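Local coordinates for resiniferatoxin-binding, phosphotriesterase-related protein (Rhodobacter sphaeroides 2.4.1, PDB 3K2G), which binds two zinc ions in a TIM-barrel active site and, as a phosphotriesterase-family member, is probably a metal-dependent phosphoric ester hydrolase, at residues H30-E35 / L300-V305. Sequence-based numbering, arbitrary orientation.
With ZN (zinc ion), chain I.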
# COMPACT_ATOMS: atom_id res chain seq x y z
N HIS B 30 -16.99 -31.62 -8.00
CA HIS B 30 -16.63 -30.78 -6.86
C HIS B 30 -15.51 -31.51 -6.13
O HIS B 30 -15.72 -32.56 -5.53
CB HIS B 30 -17.85 -30.61 -5.96
CG HIS B 30 -17.82 -29.36 -5.13
ND1 HIS B 30 -17.13 -29.27 -3.95
CD2 HIS B 30 -18.40 -28.15 -5.33
CE1 HIS B 30 -17.28 -28.05 -3.45
NE2 HIS B 30 -18.04 -27.36 -4.27
N THR B 31 -14.31 -30.92 -6.15
CA THR B 31 -13.14 -31.56 -5.59
C THR B 31 -12.24 -30.77 -4.64
O THR B 31 -12.11 -29.55 -4.76
CB THR B 31 -12.24 -32.06 -6.75
OG1 THR B 31 -12.99 -32.94 -7.59
CG2 THR B 31 -11.00 -32.77 -6.23
N LEU B 32 -11.62 -31.49 -3.71
CA LEU B 32 -10.65 -30.92 -2.78
C LEU B 32 -9.32 -31.47 -3.29
O LEU B 32 -9.05 -32.67 -3.21
CB LEU B 32 -10.91 -31.40 -1.34
CG LEU B 32 -12.09 -30.80 -0.58
CD1 LEU B 32 -12.23 -31.49 0.79
CD2 LEU B 32 -11.86 -29.31 -0.38
N MSE B 33 -8.50 -30.57 -3.84
CA MSE B 33 -7.21 -30.93 -4.42
C MSE B 33 -6.10 -31.34 -3.46
O MSE B 33 -5.10 -31.91 -3.88
CB MSE B 33 -6.69 -29.76 -5.26
CG MSE B 33 -7.36 -29.60 -6.62
SE MSE B 33 -7.14 -31.08 -7.78
CE MSE B 33 -5.22 -31.22 -7.67
N HIS B 34 -6.26 -31.06 -2.17
CA HIS B 34 -5.19 -31.38 -1.26
C HIS B 34 -5.65 -31.67 0.16
O HIS B 34 -5.84 -30.75 0.97
CB HIS B 34 -4.18 -30.23 -1.28
CG HIS B 34 -2.90 -30.51 -0.56
ND1 HIS B 34 -1.67 -30.33 -1.15
CD2 HIS B 34 -2.65 -30.92 0.71
CE1 HIS B 34 -0.72 -30.60 -0.28
NE2 HIS B 34 -1.29 -30.96 0.86
N GLU B 35 -5.83 -32.95 0.47
CA GLU B 35 -6.27 -33.37 1.80
C GLU B 35 -5.58 -34.67 2.19
O GLU B 35 -5.26 -35.50 1.33
CB GLU B 35 -7.78 -33.63 1.81
CG GLU B 35 -8.64 -32.49 1.30
CD GLU B 35 -8.57 -31.25 2.18
OE1 GLU B 35 -8.34 -31.39 3.40
OE2 GLU B 35 -8.77 -30.14 1.65
N LEU B 300 -6.39 -22.97 -7.00
CA LEU B 300 -6.91 -24.19 -6.37
C LEU B 300 -7.12 -23.93 -4.87
O LEU B 300 -6.36 -23.18 -4.26
CB LEU B 300 -5.94 -25.35 -6.56
CG LEU B 300 -5.65 -25.78 -8.00
CD1 LEU B 300 -4.65 -26.91 -8.02
CD2 LEU B 300 -6.95 -26.21 -8.68
N LEU B 301 -8.13 -24.58 -4.30
CA LEU B 301 -8.48 -24.42 -2.89
C LEU B 301 -8.63 -25.74 -2.13
O LEU B 301 -9.20 -26.68 -2.66
CB LEU B 301 -9.82 -23.68 -2.77
CG LEU B 301 -10.05 -22.38 -3.53
CD1 LEU B 301 -11.53 -21.99 -3.41
CD2 LEU B 301 -9.17 -21.28 -2.98
N SER B 302 -8.14 -25.79 -0.90
CA SER B 302 -8.28 -27.00 -0.08
C SER B 302 -7.93 -26.66 1.37
O SER B 302 -7.60 -25.51 1.66
CB SER B 302 -7.37 -28.11 -0.63
OG SER B 302 -8.09 -29.33 -0.76
N HIS B 303 -8.02 -27.64 2.28
CA HIS B 303 -7.71 -27.38 3.70
C HIS B 303 -6.36 -27.94 4.17
O HIS B 303 -5.80 -27.47 5.17
CB HIS B 303 -8.74 -28.00 4.66
CG HIS B 303 -10.17 -27.89 4.21
ND1 HIS B 303 -10.70 -28.67 3.21
CD2 HIS B 303 -11.19 -27.15 4.70
CE1 HIS B 303 -11.99 -28.43 3.11
NE2 HIS B 303 -12.32 -27.51 4.00
N ASP B 304 -5.85 -28.94 3.48
CA ASP B 304 -4.62 -29.60 3.88
C ASP B 304 -4.78 -30.16 5.30
O ASP B 304 -3.92 -29.98 6.17
CB ASP B 304 -3.41 -28.66 3.84
CG ASP B 304 -2.10 -29.40 4.06
OD1 ASP B 304 -2.07 -30.62 3.79
OD2 ASP B 304 -1.10 -28.79 4.49
N VAL B 305 -5.91 -30.81 5.54
CA VAL B 305 -6.15 -31.45 6.84
C VAL B 305 -4.99 -32.42 7.00
O VAL B 305 -4.78 -33.29 6.15
CB VAL B 305 -7.46 -32.24 6.83
CG1 VAL B 305 -7.53 -33.13 8.06
CG2 VAL B 305 -8.65 -31.28 6.80
ZN ZN I . -0.30 -31.69 2.73
O HOH W 1 -9.88 -28.20 -4.58
O HOH W 2 1.12 -30.57 3.50
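His34 and Asp304 share a zinc ion of the binuclear site characteristic of the phosphotriesterase family, at the seam where the first strand of the TIM barrel, 31-32, meets the last, 299-301. Zinc is bound by His34 NE2 at 2.2 Å and by Asp304 OD1 at 2.3 Å; a water that also donates to Asp304 OD2 is a further ligand, and His36 and Glu177 complete the shell. With CG anti to the backbone N in both ligands (chi1 -170° for His34, -171° for Asp304), the two groups run alongside one another toward the metal, imidazole and carboxylate planes 85° apart. Next to His34 in sequence, Glu35, bent at chi2, reaches across to 300-305. Three donors converge on Glu35 OE2. Ser302 OG meets Glu35 OE2 on the anti side at 2.6 Å, and His303 N meets Glu35 OE2 on the syn side at 2.7 Å. From above the carboxylate plane, His303 ND1 donates to Glu35 OE2 at 2.9 Å, a bond lying nearly in the imidazole plane. The other carboxylate oxygen of Glu35, OE1, takes a longer, nearly straight bond from Val305 N. Ser302 OG in turn accepts from His34 N, so one hydroxyl links the ligand-bearing backbone to Glu35. Deeper in the barrel, where the strands part, a water bridges the gap, donating to Thr31 O and Leu301 O and accepting from Met33 N; beyond it, CG of Met33, a selenomethionine, packs on Leu300 CD2 at 4.0 Å. Four donors on a buried carboxylate are consistent with Glu35 being anionic, and its bonds reach the backbone on both sides of Asp304, so Glu35 probably acts as a second-shell residue that helps hold Asp304 in place relative to His34.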